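Local coordinates for protein phosphoribosylaminoimidazole carboxylase, ATPase subunit (Thermus thermophilus, PDB 3AW8) that probably catalyses the ATP-dependent carboxylation of 5-aminoimidazole ribonucleotide with bicarbonate to N5-carboxyaminoimidazole ribonucleotide in purine biosynthesis, at residues V63-E68 and K89-A94; L208-A213 and S361-E366. All blocks are in the same frame, centred on the assembly; numbering follows the deposited sequence.

In the fold
The two contacts come one after the other along the chain, interaction 1 closing before interaction 2 opens, and they lie on opposite sides of the chain's centre. Their own centres are 27 Å apart, and their nearest atoms about 11 Å. Interaction 1 belongs to the N-terminal preATP-grasp region, where strand 62-65 of the parallel sheet meets helix 88-94. Interaction 2 joins strand 207-213, inside the eight-stranded antiparallel sheet, to the C-terminal tail that follows helix 346-357. They share no strand or helix, but each has a side chain within about 9 Å of the bound AMP, so both lie near the nucleotide site without forming it.

Interaction 1: V63-E68 and K89-A94; sequences VTYEFE and KALEVA
Tyr-65 and Leu-91 reach toward each other tip to tip and supply most of the buried surface. Leu-91 sets its isobutyl group against the outer part of the phenol ring: CD1 sits over one face, 4.0 Å from the ring centroid and 13° off the normal, a CH-pi contact. The second methyl, CD2, comes closest at the ring atom CE2 of Tyr-65, at 3.5 Å, and the branch carbon CG lies over CE2 and CZ. A first torsion of 39° sets CG of Tyr-65 between the backbone N and the carbonyl carbon. The Tyr-65 hydroxyl makes weak hydrogen bonds to the carbonyl oxygens of Pro-86 and Pro-87, just ahead of the helix; OH of Tyr-65 is 4.3 Å from CB of Ala-90.

Strand 62-65 is an outermost strand of the four-stranded parallel sheet of the Rossmann-like preATP-grasp domain, and helix 88-94 packs beside the C-terminal end of that strand. Where the chain leaves the strand, Glu-68 takes over: its carbonyl O is 3.9 Å from CD2 of Leu-91 and accepts a hydrogen bond from NE2 of Gln-95. With CG anti to the backbone N (chi1 -156°), the extended side chain passes by the last helical turn, OE2 of Glu-68 standing 4.5 Å from CB of Ala-94. The other carboxylate oxygen, OE1, forms a salt bridge with Arg-262, and the side chain of Glu-68 lies about 8 Å from the bound AMP.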
ATOM      1  N   VAL A  63       4.214  22.172   1.042  1.00 44.64           N
ATOM      2  CA  VAL A  63       3.040  22.073   0.196  1.00 43.16           C
ATOM      3  C   VAL A  63       3.402  21.596  -1.193  1.00 43.89           C
ATOM      4  O   VAL A  63       4.353  22.092  -1.798  1.00 46.20           O
ATOM      5  CB  VAL A  63       2.327  23.432   0.071  1.00 43.32           C
ATOM      6  CG1 VAL A  63       1.200  23.335  -0.946  1.00 41.69           C
ATOM      7  CG2 VAL A  63       1.781  23.855   1.428  1.00 41.67           C
ATOM      8  N   THR A  64       2.642  20.626  -1.693  1.00 42.47           N
ATOM      9  CA  THR A  64       2.851  20.078  -3.028  1.00 40.16           C
ATOM     10  C   THR A  64       1.462  20.059  -3.684  1.00 41.94           C
ATOM     11  O   THR A  64       0.475  20.416  -3.046  1.00 41.34           O
ATOM     12  CB  THR A  64       3.471  18.652  -2.935  1.00 39.87           C
ATOM     13  OG1 THR A  64       3.769  18.160  -4.248  1.00 35.35           O
ATOM     14  CG2 THR A  64       2.516  17.695  -2.215  1.00 38.56           C
ATOM     15  N   TYR A  65       1.368  19.668  -4.949  1.00 43.72           N
ATOM     16  CA  TYR A  65       0.061  19.652  -5.614  1.00 45.63           C
ATOM     17  C   TYR A  65      -0.156  18.425  -6.495  1.00 44.70           C
ATOM     18  O   TYR A  65       0.804  17.824  -6.968  1.00 42.44           O
ATOM     19  CB  TYR A  65      -0.117  20.927  -6.447  1.00 46.35           C
ATOM     20  CG  TYR A  65       1.144  21.356  -7.158  1.00 48.26           C
ATOM     21  CD1 TYR A  65       2.097  22.151  -6.518  1.00 48.76           C
ATOM     22  CD2 TYR A  65       1.411  20.925  -8.452  1.00 49.65           C
ATOM     23  CE1 TYR A  65       3.291  22.501  -7.154  1.00 49.96           C
ATOM     24  CE2 TYR A  65       2.603  21.269  -9.098  1.00 51.63           C
ATOM     25  CZ  TYR A  65       3.535  22.054  -8.443  1.00 51.08           C
ATOM     26  OH  TYR A  65       4.705  22.378  -9.086  1.00 52.32           O
ATOM     27  N   GLU A  66      -1.424  18.061  -6.709  1.00 44.95           N
ATOM     28  CA  GLU A  66      -1.771  16.902  -7.538  1.00 45.99           C
ATOM     29  C   GLU A  66      -2.703  17.281  -8.674  1.00 46.83           C
ATOM     30  O   GLU A  66      -2.772  16.595  -9.683  1.00 48.28           O
ATOM     31  CB  GLU A  66      -2.415  15.798  -6.687  1.00 43.75           C
ATOM     32  CG  GLU A  66      -3.704  16.209  -5.961  1.00 45.36           C
ATOM     33  CD  GLU A  66      -4.975  15.663  -6.613  1.00 44.81           C
ATOM     34  OE1 GLU A  66      -5.752  16.452  -7.189  1.00 39.93           O
ATOM     35  OE2 GLU A  66      -5.195  14.431  -6.543  1.00 46.54           O
ATOM     36  N   PHE A  67      -3.426  18.375  -8.496  1.00 49.60           N
ATOM     37  CA  PHE A  67      -4.354  18.881  -9.499  1.00 53.88           C
ATOM     38  C   PHE A  67      -3.504  19.679 -10.494  1.00 57.10           C
ATOM     39  O   PHE A  67      -3.061  20.780 -10.180  1.00 58.83           O
ATOM     40  CB  PHE A  67      -5.365  19.776  -8.791  1.00 55.40           C
ATOM     41  CG  PHE A  67      -6.315  20.483  -9.702  1.00 58.99           C
ATOM     42  CD1 PHE A  67      -6.996  21.607  -9.254  1.00 58.29           C
ATOM     43  CD2 PHE A  67      -6.548  20.027 -10.995  1.00 63.02           C
ATOM     44  CE1 PHE A  67      -7.897  22.272 -10.072  1.00 59.83           C
ATOM     45  CE2 PHE A  67      -7.456  20.691 -11.828  1.00 63.77           C
ATOM     46  CZ  PHE A  67      -8.129  21.815 -11.360  1.00 60.90           C
ATOM     47  N   GLU A  68      -3.283  19.135 -11.691  1.00 61.47           N
ATOM     48  CA  GLU A  68      -2.428  19.793 -12.695  1.00 64.52           C
ATOM     49  C   GLU A  68      -2.846  21.182 -13.186  1.00 63.68           C
ATOM     50  O   GLU A  68      -2.005  21.953 -13.665  1.00 62.13           O
ATOM     51  CB  GLU A  68      -2.232  18.889 -13.921  1.00 67.68           C
ATOM     52  CG  GLU A  68      -0.945  19.207 -14.700  1.00 73.04           C
ATOM     53  CD  GLU A  68      -0.872  18.518 -16.057  1.00 76.55           C
ATOM     54  OE1 GLU A  68      -1.414  17.396 -16.188  1.00 77.35           O
ATOM     55  OE2 GLU A  68      -0.261  19.094 -16.991  1.00 78.02           O
ATOM     56  N   LYS A  89       7.321  27.388 -11.038  1.00 51.43           N
ATOM     57  CA  LYS A  89       7.706  27.544 -12.438  1.00 52.60           C
ATOM     58  C   LYS A  89       7.223  26.355 -13.266  1.00 52.15           C
ATOM     59  O   LYS A  89       6.679  26.536 -14.359  1.00 52.09           O
ATOM     60  CB  LYS A  89       9.230  27.670 -12.556  1.00 55.00           C
ATOM     61  CG  LYS A  89       9.748  27.971 -13.966  1.00 57.10           C
ATOM     62  CD  LYS A  89      11.275  27.906 -13.983  1.00 63.46           C
ATOM     63  CE  LYS A  89      11.872  28.188 -15.361  1.00 65.45           C
ATOM     64  NZ  LYS A  89      11.642  29.591 -15.802  1.00 68.73           N
ATOM     65  N   ALA A  90       7.426  25.145 -12.740  1.00 50.92           N
ATOM     66  CA  ALA A  90       7.020  23.916 -13.419  1.00 49.72           C
ATOM     67  C   ALA A  90       5.545  23.956 -13.822  1.00 49.71           C
ATOM     68  O   ALA A  90       5.179  23.498 -14.902  1.00 49.26           O
ATOM     69  CB  ALA A  90       7.289  22.721 -12.528  1.00 50.02           C
ATOM     70  N   LEU A  91       4.701  24.500 -12.952  1.00 49.86           N
ATOM     71  CA  LEU A  91       3.282  24.622 -13.255  1.00 51.06           C
ATOM     72  C   LEU A  91       3.114  25.581 -14.423  1.00 52.67           C
ATOM     73  O   LEU A  91       2.355  25.324 -15.355  1.00 54.47           O
ATOM     74  CB  LEU A  91       2.521  25.183 -12.055  1.00 50.12           C
ATOM     75  CG  LEU A  91       2.026  24.213 -10.994  1.00 48.80           C
ATOM     76  CD1 LEU A  91       1.280  24.987  -9.923  1.00 49.03           C
ATOM     77  CD2 LEU A  91       1.108  23.198 -11.636  1.00 47.17           C
ATOM     78  N   GLU A  92       3.827  26.699 -14.352  1.00 53.73           N
ATOM     79  CA  GLU A  92       3.783  27.729 -15.382  1.00 54.76           C
ATOM     80  C   GLU A  92       4.103  27.100 -16.740  1.00 52.91           C
ATOM     81  O   GLU A  92       3.322  27.189 -17.682  1.00 51.42           O
ATOM     82  CB  GLU A  92       4.813  28.819 -15.059  1.00 58.18           C
ATOM     83  CG  GLU A  92       4.489  30.209 -15.592  1.00 62.83           C
ATOM     84  CD  GLU A  92       3.777  31.090 -14.566  1.00 66.00           C
ATOM     85  OE1 GLU A  92       4.332  31.280 -13.453  1.00 66.37           O
ATOM     86  OE2 GLU A  92       2.671  31.599 -14.877  1.00 65.51           O
ATOM     87  N   VAL A  93       5.264  26.465 -16.824  1.00 51.73           N
ATOM     88  CA  VAL A  93       5.697  25.820 -18.053  1.00 50.65           C
ATOM     89  C   VAL A  93       4.682  24.795 -18.555  1.00 50.40           C
ATOM     90  O   VAL A  93       4.269  24.831 -19.712  1.00 50.33           O
ATOM     91  CB  VAL A  93       7.053  25.095 -17.850  1.00 49.50           C
ATOM     92  CG1 VAL A  93       7.455  24.373 -19.121  1.00 48.23           C
ATOM     93  CG2 VAL A  93       8.124  26.090 -17.448  1.00 48.96           C
ATOM     94  N   ALA A  94       4.276  23.890 -17.671  1.00 50.66           N
ATOM     95  CA  ALA A  94       3.348  22.816 -18.020  1.00 50.38           C
ATOM     96  C   ALA A  94       1.913  23.208 -18.345  1.00 50.04           C
ATOM     97  O   ALA A  94       1.193  22.433 -18.970  1.00 49.86           O
ATOM     98  CB  ALA A  94       3.347  21.770 -16.915  1.00 49.20           C
TER

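Interaction 2: L208-A213 and S361-E366; sequences LRLSLA and SELPWE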
ATOM      1  N   LEU A 208      -6.417   8.025 -21.343  1.00 45.00           N
ATOM      2  CA  LEU A 208      -5.470   6.925 -21.181  1.00 42.97           C
ATOM      3  C   LEU A 208      -6.289   5.683 -20.820  1.00 43.57           C
ATOM      4  O   LEU A 208      -7.091   5.707 -19.880  1.00 41.93           O
ATOM      5  CB  LEU A 208      -4.475   7.212 -20.048  1.00 40.80           C
ATOM      6  CG  LEU A 208      -3.556   6.035 -19.691  1.00 37.91           C
ATOM      7  CD1 LEU A 208      -2.613   5.791 -20.843  1.00 37.93           C
ATOM      8  CD2 LEU A 208      -2.768   6.319 -18.424  1.00 36.00           C
ATOM      9  N   ARG A 209      -6.089   4.601 -21.570  1.00 43.67           N
ATOM     10  CA  ARG A 209      -6.825   3.366 -21.329  1.00 41.54           C
ATOM     11  C   ARG A 209      -5.950   2.254 -20.795  1.00 40.41           C
ATOM     12  O   ARG A 209      -6.385   1.486 -19.948  1.00 39.47           O
ATOM     13  CB  ARG A 209      -7.489   2.887 -22.615  1.00 39.96           C
ATOM     14  CG  ARG A 209      -8.418   3.895 -23.233  1.00 41.67           C
ATOM     15  CD  ARG A 209      -9.659   4.126 -22.389  1.00 41.17           C
ATOM     16  NE  ARG A 209     -10.499   5.155 -22.994  1.00 43.90           N
ATOM     17  CZ  ARG A 209     -11.777   5.354 -22.691  1.00 46.24           C
ATOM     18  NH1 ARG A 209     -12.379   4.593 -21.785  1.00 47.49           N
ATOM     19  NH2 ARG A 209     -12.458   6.312 -23.303  1.00 44.08           N
ATOM     20  N   LEU A 210      -4.715   2.178 -21.274  1.00 39.67           N
ATOM     21  CA  LEU A 210      -3.831   1.111 -20.844  1.00 41.69           C
ATOM     22  C   LEU A 210      -2.368   1.516 -20.821  1.00 43.38           C
ATOM     23  O   LEU A 210      -1.905   2.251 -21.695  1.00 45.49           O
ATOM     24  CB  LEU A 210      -3.992  -0.086 -21.786  1.00 43.78           C
ATOM     25  CG  LEU A 210      -3.155  -1.327 -21.474  1.00 46.18           C
ATOM     26  CD1 LEU A 210      -3.934  -2.220 -20.514  1.00 45.44           C
ATOM     27  CD2 LEU A 210      -2.838  -2.081 -22.760  1.00 46.94           C
ATOM     28  N   SER A 211      -1.638   1.016 -19.828  1.00 43.49           N
ATOM     29  CA  SER A 211      -0.212   1.300 -19.701  1.00 45.41           C
ATOM     30  C   SER A 211       0.577  -0.002 -19.548  1.00 46.34           C
ATOM     31  O   SER A 211       0.267  -0.832 -18.685  1.00 47.11           O
ATOM     32  CB  SER A 211       0.061   2.217 -18.498  1.00 45.37           C
ATOM     33  OG  SER A 211      -0.212   3.576 -18.800  1.00 47.50           O
ATOM     34  N   LEU A 212       1.590  -0.183 -20.390  1.00 45.09           N
ATOM     35  CA  LEU A 212       2.408  -1.383 -20.334  1.00 46.04           C
ATOM     36  C   LEU A 212       3.806  -1.032 -19.847  1.00 48.10           C
ATOM     37  O   LEU A 212       4.502  -0.218 -20.458  1.00 49.26           O
ATOM     38  CB  LEU A 212       2.461  -2.046 -21.714  1.00 44.43           C
ATOM     39  CG  LEU A 212       1.079  -2.521 -22.178  1.00 45.21           C
ATOM     40  CD1 LEU A 212       1.090  -2.901 -23.656  1.00 44.46           C
ATOM     41  CD2 LEU A 212       0.655  -3.690 -21.315  1.00 43.56           C
ATOM     42  N   ALA A 213       4.206  -1.642 -18.736  1.00 49.52           N
ATOM     43  CA  ALA A 213       5.516  -1.387 -18.154  1.00 52.05           C
ATOM     44  C   ALA A 213       6.247  -2.677 -17.793  1.00 53.20           C
ATOM     45  O   ALA A 213       5.656  -3.598 -17.231  1.00 54.28           O
ATOM     46  CB  ALA A 213       5.370  -0.509 -16.910  1.00 51.56           C
ATOM     47  N   SER A 361     -14.865  -1.836 -20.703  1.00 65.15           N
ATOM     48  CA  SER A 361     -15.240  -1.391 -22.044  1.00 65.75           C
ATOM     49  C   SER A 361     -14.211  -0.398 -22.585  1.00 65.47           C
ATOM     50  O   SER A 361     -13.279  -0.016 -21.882  1.00 65.94           O
ATOM     51  CB  SER A 361     -16.627  -0.744 -22.024  1.00 65.79           C
ATOM     52  OG  SER A 361     -16.621   0.461 -21.280  1.00 67.68           O
ATOM     53  N   GLU A 362     -14.387   0.015 -23.835  1.00 65.74           N
ATOM     54  CA  GLU A 362     -13.483   0.956 -24.488  1.00 66.64           C
ATOM     55  C   GLU A 362     -12.005   0.706 -24.213  1.00 65.84           C
ATOM     56  O   GLU A 362     -11.230   1.652 -24.100  1.00 64.93           O
ATOM     57  CB  GLU A 362     -13.808   2.392 -24.083  1.00 69.47           C
ATOM     58  CG  GLU A 362     -15.170   2.890 -24.508  1.00 74.62           C
ATOM     59  CD  GLU A 362     -15.415   4.320 -24.049  1.00 79.79           C
ATOM     60  OE1 GLU A 362     -15.314   4.578 -22.824  1.00 82.65           O
ATOM     61  OE2 GLU A 362     -15.704   5.187 -24.907  1.00 81.59           O
ATOM     62  N   LEU A 363     -11.610  -0.558 -24.094  1.00 65.79           N
ATOM     63  CA  LEU A 363     -10.205  -0.873 -23.864  1.00 66.70           C
ATOM     64  C   LEU A 363      -9.604  -1.384 -25.175  1.00 68.70           C
ATOM     65  O   LEU A 363      -9.904  -2.496 -25.620  1.00 69.38           O
ATOM     66  CB  LEU A 363     -10.060  -1.922 -22.759  1.00 64.41           C
ATOM     67  CG  LEU A 363      -8.630  -2.364 -22.426  1.00 62.98           C
ATOM     68  CD1 LEU A 363      -7.780  -1.162 -22.069  1.00 64.23           C
ATOM     69  CD2 LEU A 363      -8.652  -3.350 -21.272  1.00 63.50           C
ATOM     70  N   PRO A 364      -8.751  -0.563 -25.820  1.00 70.73           N
ATOM     71  CA  PRO A 364      -8.099  -0.911 -27.092  1.00 71.37           C
ATOM     72  C   PRO A 364      -6.941  -1.890 -26.974  1.00 70.88           C
ATOM     73  O   PRO A 364      -5.775  -1.496 -27.022  1.00 71.23           O
ATOM     74  CB  PRO A 364      -7.649   0.446 -27.629  1.00 70.77           C
ATOM     75  CG  PRO A 364      -7.272   1.172 -26.377  1.00 70.76           C
ATOM     76  CD  PRO A 364      -8.414   0.819 -25.426  1.00 71.03           C
ATOM     77  N   TRP A 365      -7.261  -3.168 -26.828  1.00 70.82           N
ATOM     78  CA  TRP A 365      -6.218  -4.172 -26.727  1.00 72.80           C
ATOM     79  C   TRP A 365      -6.607  -5.480 -27.399  1.00 75.10           C
ATOM     80  O   TRP A 365      -7.783  -5.851 -27.432  1.00 74.98           O
ATOM     81  CB  TRP A 365      -5.885  -4.440 -25.266  1.00 71.39           C
ATOM     82  CG  TRP A 365      -4.764  -5.417 -25.079  1.00 68.59           C
ATOM     83  CD1 TRP A 365      -3.423  -5.175 -25.209  1.00 67.61           C
ATOM     84  CD2 TRP A 365      -4.892  -6.796 -24.741  1.00 67.41           C
ATOM     85  NE1 TRP A 365      -2.709  -6.323 -24.969  1.00 66.37           N
ATOM     86  CE2 TRP A 365      -3.586  -7.335 -24.680  1.00 67.57           C
ATOM     87  CE3 TRP A 365      -5.987  -7.632 -24.483  1.00 67.16           C
ATOM     88  CZ2 TRP A 365      -3.343  -8.676 -24.372  1.00 68.85           C
ATOM     89  CZ3 TRP A 365      -5.748  -8.966 -24.175  1.00 69.89           C
ATOM     90  CH2 TRP A 365      -4.434  -9.476 -24.121  1.00 70.69           C
ATOM     91  N   GLU A 366      -5.610  -6.171 -27.940  1.00 77.04           N
ATOM     92  CA  GLU A 366      -5.835  -7.448 -28.595  1.00 80.04           C
ATOM     93  C   GLU A 366      -4.760  -8.450 -28.169  1.00 80.64           C
ATOM     94  O   GLU A 366      -5.135  -9.517 -27.639  1.00 80.35           O
ATOM     95  CB  GLU A 366      -5.822  -7.276 -30.116  1.00 82.60           C
ATOM     96  CG  GLU A 366      -7.101  -7.765 -30.795  1.00 87.25           C
ATOM     97  CD  GLU A 366      -8.103  -6.651 -31.071  1.00 89.27           C
ATOM     98  OE1 GLU A 366      -7.882  -5.885 -32.035  1.00 90.67           O
ATOM     99  OE2 GLU A 366      -9.107  -6.540 -30.327  1.00 90.16           O
TER
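Arg-209 lies against three successive residues of the C-terminal tail. The packing is close along its aliphatic chain: CB meets CD of Pro-364 at 3.6 Å, the two side chains crossing at about a right angle, and farther along, CD of Arg-209 lies 3.4 Å from the carbonyl O of Glu-362. Beside it, CD1 of Leu-363 reaches CB of Leu-210 at 3.9 Å, while CD2 of Leu-210 approaches the indole of Trp-365 obliquely. Arg-209 and Leu-210 form a classic beta bulge opposite Arg-202. Pro-364 centres an inverse gamma turn.

The outer side is looser. The Arg-209 chain bends at chi2 (-68°), and CB of Glu-362 lies over one guanidinium face. OE1 of the exposed Glu-362 accepts two weak bonds, from NH1 (3.1 Å) and NH2 (3.4 Å) of Arg-209, with the guanidinium and carboxylate planes 72° apart. NE of Arg-209 bonds instead to the carbonyl O of Trp-204. An alanine at Arg-209 would probably leave the Glu-362 carboxylate without its charged mate and Trp-204 O without this donor, with a gap where CG and CD lay along the Glu-362 carbonyl. The tail's seat is thus mixed: carbon packing, plus a weakly bonded salt bridge at its exposed end.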